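Protein kinase, putative (Bodo saltans, PDB 6TLY) is the kinetochore protein KKT2, probably a serine/threonine kinase, whose zinc-binding central domain, described here, probably directs centromere localization. Local coordinates at residues Pro6-Gln10 with Ala63-Lys67; Gln10-Arg14 with Lys80-Ser84; Cys32-Asp36 with Arg66-Glu70; Lys45-Tyr49 with Cys59-Glu64. All blocks are in the same frame, centred on the assembly; numbering follows the deposited sequence.

Contact 1: residues Pro6-Gln10 with Ala63-Lys67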
loop_
_atom_site.group_PDB
_atom_site.type_symbol
_atom_site.label_atom_id
_atom_site.label_comp_id
_atom_site.label_asym_id
_atom_site.label_seq_id
_atom_site.Cartn_x
_atom_site.Cartn_y
_atom_site.Cartn_z
ATOM N N PRO A 6 6.320 -15.891 -2.079
ATOM C CA PRO A 6 5.049 -16.099 -1.399
ATOM C C PRO A 6 5.197 -15.984 0.130
ATOM O O PRO A 6 6.087 -16.573 0.688
ATOM C CB PRO A 6 4.683 -17.518 -1.849
ATOM C CG PRO A 6 5.306 -17.657 -3.213
ATOM C CD PRO A 6 6.607 -16.902 -3.094
ATOM N N GLY A 7 4.338 -15.148 0.726
ATOM C CA GLY A 7 4.285 -14.854 2.174
ATOM C C GLY A 7 5.233 -13.774 2.696
ATOM O O GLY A 7 5.191 -13.588 3.898
ATOM N N ALA A 8 6.026 -13.079 1.853
ATOM C CA ALA A 8 6.998 -12.006 2.250
ATOM C C ALA A 8 6.303 -10.646 2.508
ATOM O O ALA A 8 5.137 -10.612 2.127
ATOM C CB ALA A 8 8.042 -11.883 1.172
ATOM N N ILE A 9 6.923 -9.631 3.087
ATOM C CA ILE A 9 6.098 -8.400 3.248
ATOM C C ILE A 9 6.002 -7.686 1.897
ATOM O O ILE A 9 6.908 -6.960 1.531
ATOM C CB ILE A 9 6.565 -7.488 4.379
ATOM C CG1 ILE A 9 6.554 -8.236 5.711
ATOM C CG2 ILE A 9 5.684 -6.257 4.421
ATOM C CD1 ILE A 9 6.843 -7.372 6.875
ATOM N N GLN A 10 4.843 -7.815 1.286
ATOM C CA GLN A 10 4.620 -7.336 -0.078
ATOM C C GLN A 10 3.330 -6.524 -0.201
ATOM O O GLN A 10 2.445 -6.655 0.603
ATOM C CB GLN A 10 4.568 -8.557 -0.998
ATOM N N ALA A 63 1.000 -5.436 8.092
ATOM C CA ALA A 63 2.120 -5.863 7.267
ATOM C C ALA A 63 2.839 -7.134 7.773
ATOM O O ALA A 63 2.994 -8.100 7.020
ATOM C CB ALA A 63 3.105 -4.721 7.087
ATOM N N GLU A 64 3.175 -7.156 9.058
ATOM C CA GLU A 64 3.908 -8.239 9.684
ATOM C C GLU A 64 3.038 -9.485 9.881
ATOM O O GLU A 64 3.551 -10.594 9.726
ATOM C CB GLU A 64 4.573 -7.729 10.969
ATOM C CG GLU A 64 5.691 -6.748 10.621
ATOM C CD GLU A 64 6.204 -5.882 11.756
ATOM O OE1 GLU A 64 5.809 -6.143 12.912
ATOM O OE2 GLU A 64 6.976 -4.929 11.495
ATOM N N SER A 65 1.725 -9.320 10.086
ATOM C CA SER A 65 0.826 -10.481 10.181
ATOM C C SER A 65 0.328 -10.986 8.796
ATOM O O SER A 65 -0.389 -11.983 8.734
ATOM C CB SER A 65 -0.352 -10.185 11.105
ATOM O OG SER A 65 -1.330 -9.371 10.479
ATOM N N ARG A 66 0.719 -10.310 7.701
ATOM C CA ARG A 66 0.330 -10.645 6.337
ATOM C C ARG A 66 -1.169 -10.544 6.139
ATOM O O ARG A 66 -1.768 -11.387 5.477
ATOM C CB ARG A 66 0.878 -12.010 5.888
ATOM C CG ARG A 66 2.299 -11.904 5.407
ATOM C CD ARG A 66 3.310 -11.902 6.520
ATOM N NE ARG A 66 4.682 -11.946 6.010
ATOM C CZ ARG A 66 5.761 -11.688 6.743
ATOM N NH1 ARG A 66 5.639 -11.328 8.013
ATOM N NH2 ARG A 66 6.972 -11.770 6.203
ATOM N N LYS A 67 -1.780 -9.524 6.752
ATOM C CA LYS A 67 -3.199 -9.281 6.588
ATOM C C LYS A 67 -3.398 -8.682 5.207
ATOM O O LYS A 67 -2.582 -7.886 4.749
ATOM C CB LYS A 67 -3.722 -8.315 7.656
ATOM C CG LYS A 67 -4.245 -9.027 8.887
ATOM C CD LYS A 67 -5.358 -8.228 9.550
ATOM C CE LYS A 67 -6.576 -8.117 8.658
ATOM N NZ LYS A 67 -7.392 -6.928 9.004
#

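Contact 2: residues Gln10-Arg14 with Lys80-Ser84. With ZN (zinc ion), chain B.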
loop_
_atom_site.group_PDB
_atom_site.type_symbol
_atom_site.label_atom_id
_atom_site.label_comp_id
_atom_site.label_asym_id
_atom_site.label_seq_id
_atom_site.Cartn_x
_atom_site.Cartn_y
_atom_site.Cartn_z
ATOM N N GLN A 10 4.843 -7.815 1.286
ATOM C CA GLN A 10 4.620 -7.336 -0.078
ATOM C C GLN A 10 3.330 -6.524 -0.201
ATOM O O GLN A 10 2.445 -6.655 0.603
ATOM C CB GLN A 10 4.568 -8.557 -0.998
ATOM N N CYS A 11 3.243 -5.756 -1.278
ATOM C CA CYS A 11 2.014 -5.003 -1.595
ATOM C C CYS A 11 1.042 -5.903 -2.375
ATOM O O CYS A 11 1.314 -7.051 -2.569
ATOM C CB CYS A 11 2.368 -3.792 -2.437
ATOM S SG CYS A 11 2.854 -4.303 -4.094
ATOM N N MET A 12 -0.079 -5.356 -2.827
ATOM C CA MET A 12 -1.060 -6.171 -3.554
ATOM C C MET A 12 -0.545 -6.628 -4.914
ATOM O O MET A 12 -1.091 -7.589 -5.465
ATOM C CB MET A 12 -2.385 -5.409 -3.785
ATOM C CG MET A 12 -2.925 -4.721 -2.561
ATOM S SD MET A 12 -4.443 -3.821 -2.946
ATOM C CE MET A 12 -5.629 -5.118 -2.733
ATOM N N ASN A 13 0.446 -5.917 -5.482
ATOM C CA ASN A 13 0.999 -6.256 -6.785
ATOM C C ASN A 13 2.368 -6.946 -6.710
ATOM O O ASN A 13 3.165 -6.834 -7.635
ATOM C CB ASN A 13 1.024 -5.022 -7.674
ATOM C CG ASN A 13 -0.392 -4.528 -7.888
ATOM O OD1 ASN A 13 -1.222 -5.234 -8.471
ATOM N ND2 ASN A 13 -0.725 -3.340 -7.390
ATOM N N ARG A 14 2.618 -7.629 -5.587
ATOM C CA ARG A 14 3.779 -8.452 -5.266
ATOM C C ARG A 14 5.145 -7.737 -5.289
ATOM O O ARG A 14 6.142 -8.398 -5.543
ATOM C CB ARG A 14 3.808 -9.711 -6.151
ATOM C CG ARG A 14 2.539 -10.530 -5.970
ATOM C CD ARG A 14 2.566 -11.875 -6.685
ATOM N NE ARG A 14 1.300 -12.594 -6.510
ATOM C CZ ARG A 14 0.994 -13.328 -5.443
ATOM N NH1 ARG A 14 1.863 -13.456 -4.443
ATOM N NH2 ARG A 14 -0.184 -13.935 -5.362
ATOM N N LYS A 80 -3.220 -3.712 -12.756
ATOM C CA LYS A 80 -2.792 -3.326 -11.403
ATOM C C LYS A 80 -3.952 -3.369 -10.389
ATOM O O LYS A 80 -5.058 -2.930 -10.705
ATOM C CB LYS A 80 -2.195 -1.922 -11.460
ATOM C CG LYS A 80 -1.222 -1.576 -10.362
ATOM C CD LYS A 80 -0.407 -0.360 -10.806
ATOM C CE LYS A 80 0.700 -0.006 -9.840
ATOM N NZ LYS A 80 1.056 1.440 -9.944
ATOM N N LYS A 81 -3.683 -3.897 -9.185
ATOM C CA LYS A 81 -4.631 -4.032 -8.077
ATOM C C LYS A 81 -4.507 -2.871 -7.097
ATOM O O LYS A 81 -3.395 -2.387 -6.823
ATOM C CB LYS A 81 -4.404 -5.347 -7.317
ATOM C CG LYS A 81 -4.544 -6.595 -8.189
ATOM C CD LYS A 81 -4.063 -7.825 -7.435
ATOM C CE LYS A 81 -3.900 -9.017 -8.354
ATOM N NZ LYS A 81 -5.157 -9.323 -9.084
ATOM N N PHE A 82 -5.654 -2.458 -6.537
ATOM C CA PHE A 82 -5.764 -1.347 -5.584
ATOM C C PHE A 82 -6.689 -1.729 -4.412
ATOM O O PHE A 82 -7.611 -2.533 -4.569
ATOM C CB PHE A 82 -6.308 -0.095 -6.296
ATOM C CG PHE A 82 -5.404 0.348 -7.417
ATOM C CD1 PHE A 82 -4.273 1.106 -7.158
ATOM C CD2 PHE A 82 -5.660 -0.026 -8.723
ATOM C CE1 PHE A 82 -3.402 1.456 -8.177
ATOM C CE2 PHE A 82 -4.792 0.344 -9.745
ATOM C CZ PHE A 82 -3.672 1.081 -9.466
ATOM N N PRO A 83 -6.450 -1.167 -3.216
ATOM C CA PRO A 83 -7.300 -1.521 -2.068
ATOM C C PRO A 83 -8.650 -0.801 -2.013
ATOM O O PRO A 83 -9.461 -1.133 -1.148
ATOM C CB PRO A 83 -6.426 -1.133 -0.869
ATOM C CG PRO A 83 -5.667 0.072 -1.366
ATOM C CD PRO A 83 -5.378 -0.228 -2.836
ATOM N N SER A 84 -8.861 0.230 -2.866
ATOM C CA SER A 84 -10.103 1.013 -2.862
ATOM C C SER A 84 -10.493 1.465 -4.265
ATOM O O SER A 84 -9.646 1.565 -5.150
ATOM C CB SER A 84 -9.963 2.247 -1.972
ATOM O OG SER A 84 -9.035 3.169 -2.525
HETATM ZN ZN ZN B . 3.599 -2.289 -5.287
#

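Contact 3: residues Cys32-Asp36 with Arg66-Glu70. With ZN (zinc ion), chain C.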
loop_
_atom_site.group_PDB
_atom_site.type_symbol
_atom_site.label_atom_id
_atom_site.label_comp_id
_atom_site.label_asym_id
_atom_site.label_seq_id
_atom_site.Cartn_x
_atom_site.Cartn_y
_atom_site.Cartn_z
ATOM N N CYS A 32 -4.670 3.066 7.334
ATOM C CA CYS A 32 -4.160 1.777 6.840
ATOM C C CYS A 32 -4.988 1.221 5.717
ATOM O O CYS A 32 -6.208 1.151 5.864
ATOM C CB CYS A 32 -4.027 0.748 7.955
ATOM S SG CYS A 32 -3.391 -0.846 7.380
ATOM N N ASN A 33 -4.347 0.891 4.593
ATOM C CA ASN A 33 -5.099 0.418 3.437
ATOM C C ASN A 33 -5.752 -0.963 3.652
ATOM O O ASN A 33 -6.620 -1.348 2.862
ATOM C CB ASN A 33 -4.247 0.443 2.214
ATOM C CG ASN A 33 -3.766 1.811 1.768
ATOM O OD1 ASN A 33 -3.097 1.914 0.756
ATOM N ND2 ASN A 33 -4.094 2.903 2.490
ATOM N N VAL A 34 -5.371 -1.680 4.715
ATOM C CA VAL A 34 -5.976 -2.977 5.036
ATOM C C VAL A 34 -7.006 -2.846 6.173
ATOM O O VAL A 34 -8.164 -3.223 5.993
ATOM C CB VAL A 34 -4.916 -4.059 5.364
ATOM C CG1 VAL A 34 -5.579 -5.365 5.837
ATOM C CG2 VAL A 34 -3.995 -4.318 4.179
ATOM N N CYS A 35 -6.599 -2.308 7.341
ATOM C CA CYS A 35 -7.500 -2.263 8.500
ATOM C C CYS A 35 -8.204 -0.921 8.737
ATOM O O CYS A 35 -8.956 -0.830 9.691
ATOM C CB CYS A 35 -6.753 -2.703 9.756
ATOM S SG CYS A 35 -5.580 -1.468 10.374
ATOM N N ASP A 36 -7.865 0.132 7.989
ATOM C CA ASP A 36 -8.442 1.473 8.116
ATOM C C ASP A 36 -8.045 2.235 9.410
ATOM O O ASP A 36 -8.570 3.323 9.649
ATOM C CB ASP A 36 -9.982 1.442 7.945
ATOM C CG ASP A 36 -10.557 2.773 7.516
ATOM O OD1 ASP A 36 -9.837 3.537 6.825
ATOM O OD2 ASP A 36 -11.722 3.069 7.889
ATOM N N ARG A 66 0.719 -10.310 7.701
ATOM C CA ARG A 66 0.330 -10.645 6.337
ATOM C C ARG A 66 -1.169 -10.544 6.139
ATOM O O ARG A 66 -1.768 -11.387 5.477
ATOM C CB ARG A 66 0.878 -12.010 5.888
ATOM C CG ARG A 66 2.299 -11.904 5.407
ATOM C CD ARG A 66 3.310 -11.902 6.520
ATOM N NE ARG A 66 4.682 -11.946 6.010
ATOM C CZ ARG A 66 5.761 -11.688 6.743
ATOM N NH1 ARG A 66 5.639 -11.328 8.013
ATOM N NH2 ARG A 66 6.972 -11.770 6.203
ATOM N N LYS A 67 -1.780 -9.524 6.752
ATOM C CA LYS A 67 -3.199 -9.281 6.588
ATOM C C LYS A 67 -3.398 -8.682 5.207
ATOM O O LYS A 67 -2.582 -7.886 4.749
ATOM C CB LYS A 67 -3.722 -8.315 7.656
ATOM C CG LYS A 67 -4.245 -9.027 8.887
ATOM C CD LYS A 67 -5.358 -8.228 9.550
ATOM C CE LYS A 67 -6.576 -8.117 8.658
ATOM N NZ LYS A 67 -7.392 -6.928 9.004
ATOM N N PHE A 68 -4.469 -9.063 4.548
ATOM C CA PHE A 68 -4.774 -8.567 3.214
ATOM C C PHE A 68 -6.196 -8.038 3.160
ATOM O O PHE A 68 -7.044 -8.442 3.954
ATOM C CB PHE A 68 -4.546 -9.667 2.139
ATOM C CG PHE A 68 -5.299 -10.965 2.367
ATOM C CD1 PHE A 68 -4.750 -11.981 3.130
ATOM C CD2 PHE A 68 -6.565 -11.153 1.841
ATOM C CE1 PHE A 68 -5.444 -13.162 3.348
ATOM C CE2 PHE A 68 -7.263 -12.330 2.073
ATOM C CZ PHE A 68 -6.691 -13.334 2.807
ATOM N N LYS A 69 -6.436 -7.108 2.235
ATOM C CA LYS A 69 -7.746 -6.541 1.963
ATOM C C LYS A 69 -8.586 -7.662 1.341
ATOM O O LYS A 69 -8.096 -8.402 0.483
ATOM C CB LYS A 69 -7.592 -5.390 0.953
ATOM C CG LYS A 69 -8.755 -4.427 0.884
ATOM C CD LYS A 69 -8.860 -3.576 2.106
ATOM C CE LYS A 69 -9.803 -2.429 1.891
ATOM N NZ LYS A 69 -9.670 -1.418 2.970
ATOM N N GLU A 70 -9.833 -7.805 1.782
ATOM C CA GLU A 70 -10.723 -8.831 1.254
ATOM C C GLU A 70 -11.447 -8.386 -0.032
ATOM O O GLU A 70 -12.182 -9.174 -0.593
ATOM C CB GLU A 70 -11.719 -9.296 2.334
ATOM C CG GLU A 70 -11.066 -10.130 3.421
ATOM C CD GLU A 70 -11.769 -10.068 4.766
ATOM O OE1 GLU A 70 -12.915 -10.564 4.867
ATOM O OE2 GLU A 70 -11.166 -9.533 5.724
HETATM ZN ZN ZN C . -3.526 -2.064 9.413
#

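Contact 4: residues Lys45-Tyr49 with Cys59-Glu64. With ZN (zinc ion), chain C.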
loop_
_atom_site.group_PDB
_atom_site.type_symbol
_atom_site.label_atom_id
_atom_site.label_comp_id
_atom_site.label_asym_id
_atom_site.label_seq_id
_atom_site.Cartn_x
_atom_site.Cartn_y
_atom_site.Cartn_z
ATOM N N LYS A 45 5.949 1.996 18.305
ATOM C CA LYS A 45 4.794 1.123 18.477
ATOM C C LYS A 45 3.932 1.097 17.206
ATOM O O LYS A 45 3.415 0.043 16.846
ATOM C CB LYS A 45 3.968 1.593 19.686
ATOM C CG LYS A 45 2.654 0.842 19.914
ATOM C CD LYS A 45 1.715 1.656 20.803
ATOM C CE LYS A 45 0.354 1.023 20.977
ATOM N NZ LYS A 45 0.420 -0.269 21.724
ATOM N N ALA A 46 3.791 2.244 16.515
ATOM C CA ALA A 46 2.954 2.327 15.324
ATOM C C ALA A 46 3.723 2.920 14.157
ATOM O O ALA A 46 3.911 4.137 14.079
ATOM C CB ALA A 46 1.713 3.161 15.610
ATOM N N TYR A 47 4.199 2.056 13.268
ATOM C CA TYR A 47 4.962 2.474 12.101
ATOM C C TYR A 47 4.303 1.937 10.823
ATOM O O TYR A 47 3.224 1.341 10.903
ATOM C CB TYR A 47 6.475 2.161 12.220
ATOM C CG TYR A 47 6.769 0.718 12.568
ATOM C CD1 TYR A 47 6.664 0.262 13.874
ATOM C CD2 TYR A 47 7.196 -0.179 11.595
ATOM C CE1 TYR A 47 6.926 -1.064 14.200
ATOM C CE2 TYR A 47 7.488 -1.502 11.913
ATOM C CZ TYR A 47 7.351 -1.943 13.217
ATOM O OH TYR A 47 7.622 -3.252 13.540
ATOM N N MET A 48 4.910 2.186 9.660
ATOM C CA MET A 48 4.283 1.859 8.396
ATOM C C MET A 48 5.205 1.199 7.380
ATOM O O MET A 48 6.422 1.286 7.496
ATOM C CB MET A 48 3.708 3.151 7.792
ATOM C CG MET A 48 4.773 4.171 7.456
ATOM S SD MET A 48 4.230 5.569 6.448
ATOM C CE MET A 48 3.649 4.713 5.006
ATOM N N TYR A 49 4.573 0.528 6.437
ATOM C CA TYR A 49 5.250 -0.032 5.255
ATOM C C TYR A 49 4.600 0.609 4.030
ATOM O O TYR A 49 3.413 0.808 4.025
ATOM C CB TYR A 49 5.109 -1.551 5.254
ATOM C CG TYR A 49 5.906 -2.268 6.312
ATOM C CD1 TYR A 49 5.434 -2.415 7.604
ATOM C CD2 TYR A 49 7.126 -2.834 6.008
ATOM C CE1 TYR A 49 6.151 -3.099 8.568
ATOM C CE2 TYR A 49 7.861 -3.517 6.959
ATOM C CZ TYR A 49 7.372 -3.657 8.243
ATOM O OH TYR A 49 8.109 -4.320 9.167
ATOM N N CYS A 59 -0.203 -0.393 8.041
ATOM C CA CYS A 59 0.343 -0.285 9.412
ATOM C C CYS A 59 1.279 -1.498 9.679
ATOM O O CYS A 59 1.202 -2.502 8.969
ATOM C CB CYS A 59 -0.779 -0.188 10.458
ATOM S SG CYS A 59 -1.663 -1.746 10.790
ATOM N N ASN A 60 2.152 -1.413 10.709
ATOM C CA ASN A 60 3.065 -2.512 10.992
ATOM C C ASN A 60 2.315 -3.796 11.357
ATOM O O ASN A 60 2.791 -4.877 11.027
ATOM C CB ASN A 60 4.047 -2.141 12.090
ATOM C CG ASN A 60 3.376 -1.672 13.358
ATOM O OD1 ASN A 60 2.751 -0.611 13.404
ATOM N ND2 ASN A 60 3.496 -2.458 14.432
ATOM N N GLN A 61 1.156 -3.669 12.031
ATOM C CA GLN A 61 0.343 -4.809 12.476
ATOM C C GLN A 61 -0.167 -5.614 11.289
ATOM O O GLN A 61 -0.010 -6.833 11.275
ATOM C CB GLN A 61 -0.834 -4.319 13.339
ATOM C CG GLN A 61 -0.682 -4.595 14.829
ATOM C CD GLN A 61 -1.420 -3.593 15.704
ATOM O OE1 GLN A 61 -2.219 -2.765 15.231
ATOM N NE2 GLN A 61 -1.165 -3.647 17.011
ATOM N N CYS A 62 -0.740 -4.939 10.281
ATOM C CA CYS A 62 -1.238 -5.638 9.101
ATOM C C CYS A 62 -0.076 -6.215 8.266
ATOM O O CYS A 62 -0.148 -7.364 7.810
ATOM C CB CYS A 62 -2.137 -4.734 8.259
ATOM S SG CYS A 62 -3.735 -4.334 9.011
ATOM N N ALA A 63 1.000 -5.436 8.092
ATOM C CA ALA A 63 2.120 -5.863 7.267
ATOM C C ALA A 63 2.839 -7.134 7.773
ATOM O O ALA A 63 2.994 -8.100 7.020
ATOM C CB ALA A 63 3.105 -4.721 7.087
ATOM N N GLU A 64 3.175 -7.156 9.058
ATOM C CA GLU A 64 3.908 -8.239 9.684
ATOM C C GLU A 64 3.038 -9.485 9.881
ATOM O O GLU A 64 3.551 -10.594 9.726
ATOM C CB GLU A 64 4.573 -7.729 10.969
ATOM C CG GLU A 64 5.691 -6.748 10.621
ATOM C CD GLU A 64 6.204 -5.882 11.756
ATOM O OE1 GLU A 64 5.809 -6.143 12.912
ATOM O OE2 GLU A 64 6.976 -4.929 11.495
HETATM ZN ZN ZN C . -3.526 -2.064 9.413
#

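Contact 1: residues Pro6-Gln10 with Ala63-Lys67
Arg66 NE donates to Gly7 O at 2.7 Å with an N-H...O angle of 144°, joining the N-terminal loop to the end of helix 60-65 in the C1-type zinc-finger fold. That end is a Schellman motif: Arg66, the first residue to leave the helix, has positive phi, and its N bonds back to Ala63 O. A bend at chi2 (82°) carries the guanidinium round to the loop. Arg66 NH1 donates to a second carbonyl, Glu64 O, at 2.8 Å and close to the guanidinium plane, so bonds through two different nitrogens restrict how the group can turn. Gly7 suits its place because its positive phi costs a residue without CB little. The Ile9 side chain crosses that of Arg66 at about a right angle: Ile9 CG1 sits over one guanidinium face, toward its rim, 3.6 Å from Arg66 NH2. Its beta-branch lets one residue serve several partners, and it also reaches Tyr49 of strand 48-51. An alanine in place of Ile9 is likely to uncover that guanidinium face and open a gap beside Ala63 and Glu64. Ile9 CG2 rests 4.0 Å from Ala63 CB, while the CD1 methyl lies 4.0 Å from Glu64 CG.

Contact 2: residues Gln10-Arg14 with Lys80-Ser84
Next to the zinc site that Cys11 forms with His15, Cys51 and Cys54, Met12 and Asn13 meet Lys80 to Pro83. Asn13 pairs its flat amide with the backbone of Lys81. Lys81 N donates to Asn13 OD1 at 2.9 Å, nearly straight (164°) and on an in-plane lone pair, and Asn13 ND2 returns a bond to Lys81 O, also at 2.9 Å. With one acceptor and one donor side by side, an asparagine can satisfy the N-H and C=O of a single residue, much as a neighbouring strand would. The residue so bound belongs to strand 81-82, which forms a two-stranded hairpin with 73-74 in the C2H2-type finger, so the amide joins that finger to the C1-type one. A leucine in place of Asn13 would probably leave both Lys81 backbone groups without these mates and weaken the join. Met12 adds an apolar touch: SD packs against Pro83 CD at 3.7 Å, and the bend at chi3 (86°) carries CE to 3.7 Å from Phe82 O. Both Met12 and Pro83 also touch Tyr56. The long aliphatic part of Lys81 passes Met12, with CD 3.6 Å from Met12 O. Lys80 crosses Asn13 at about a right angle, CG 3.5 Å from ND2, before its NZ continues to Lys53 O.

Contact 3: residues Cys32-Asp36 with Arg66-Glu70
Val34 packs against Lys67 from the CxxC turn of a zinc knuckle, the loop between strands 30-31 and 38-39 that supplies Cys32 and Cys35 to a four-cysteine site completed by Cys59 and Cys62. The apolar contacts come mainly from the two valine methyls. Val34 CG1 meets Lys67 CB at 3.9 Å and Phe68 C at 3.8 Å, while Val34 CG2 faces the backbone at Lys67 O. A short branched side chain fits here because it fills the angle between the knuckle and the chain leaving helix 60-65, and it also touches Tyr56, Val58 and Cys62. Lys67 bends at chi3 (65°), which brings Lys67 NZ back beside Val34 and to 4.3 Å from Cys35 CB; its positive charge may partly offset the negative charge of the zinc thiolates.

The polar contact is made by Lys69, whose NZ donates to Asn33 O at 3.1 Å. The amine approaches from above the carbonyl plane, 46° out of it, and not along a lone pair. Lys69 is long enough to lay its CD against the same oxygen. Asn33 turns its own OD1 elsewhere, to Lys87 NZ and Asp57 N.

Metal bonds and N-H...S hydrogen bonds together hold the turn. Cys32 SG, bound to zinc at 2.4 Å, also accepts from Val34 N at 3.4 Å and, almost straight at 174°, from Cys35 N.

Contact 4: residues Lys45-Tyr49 with Cys59-Glu64
Two tyrosine hydroxyls converge on one carboxylate oxygen: Tyr47 OH and Tyr49 OH each donate to Glu64 OE2 at 2.7 Å, the first on its syn lone pair and the second on its anti lone pair. The Tyr49 ring stands nearly upright to the carboxylate plane. Such a doubly gripped oxygen is likely to favour the ionised acid, and the extended Glu64 chain is long enough to deliver it. Tyr47 holds CG between the backbone N and the carbonyl carbon (chi1 53°), a position that sets its ring over Asn60. Asn60 CB lies 3.5 Å from the centroid of the Tyr47 ring, a CH-pi contact over the face, and the amide stacks with its plane 16° from that of the ring. A similar first torsion in Asn60 (chi1 55°) carries OD1 back to accept from Tyr47 N at 3.0 Å, from above its carbonyl plane; a flat, polar side chain can both stack and accept. Tyr49 presents its ring edge to Asn60 CA, and its CD1 comes to 3.3 Å from Ala63 CB, a closeness that suits a residue as small as alanine. Cys59, the N-cap, accepts from Cys62 N through its zinc-bound SG. Strand 48-51 is the middle one of the antiparallel sheet, between 18-20 and 56-59, and helix 60-65 follows directly from 56-59, where Cys59 pairs with Met48.

The first segments come in the order of contacts 1, 2, 3 and 4, whereas contact 2 closes the widest loop, with contacts 3 and 4 nested inside it and contact 4 also inside contact 3. Contacts 1 and 4 share helix 60-65, and their centres lie about 11 Å apart. Contacts 3 and 4 meet at one four-cysteine zinc ion, to which each contributes two ligands. Between centres, contact 2 is about 16 Å from contact 4, the widest spacing, but about 11 Å from contact 3; it links the C1-type and C2H2-type fingers, and Met12 and Pro83 touch Lys69 of contact 3. Zinc ions and these contacts together join the short strands and helices of the central domain.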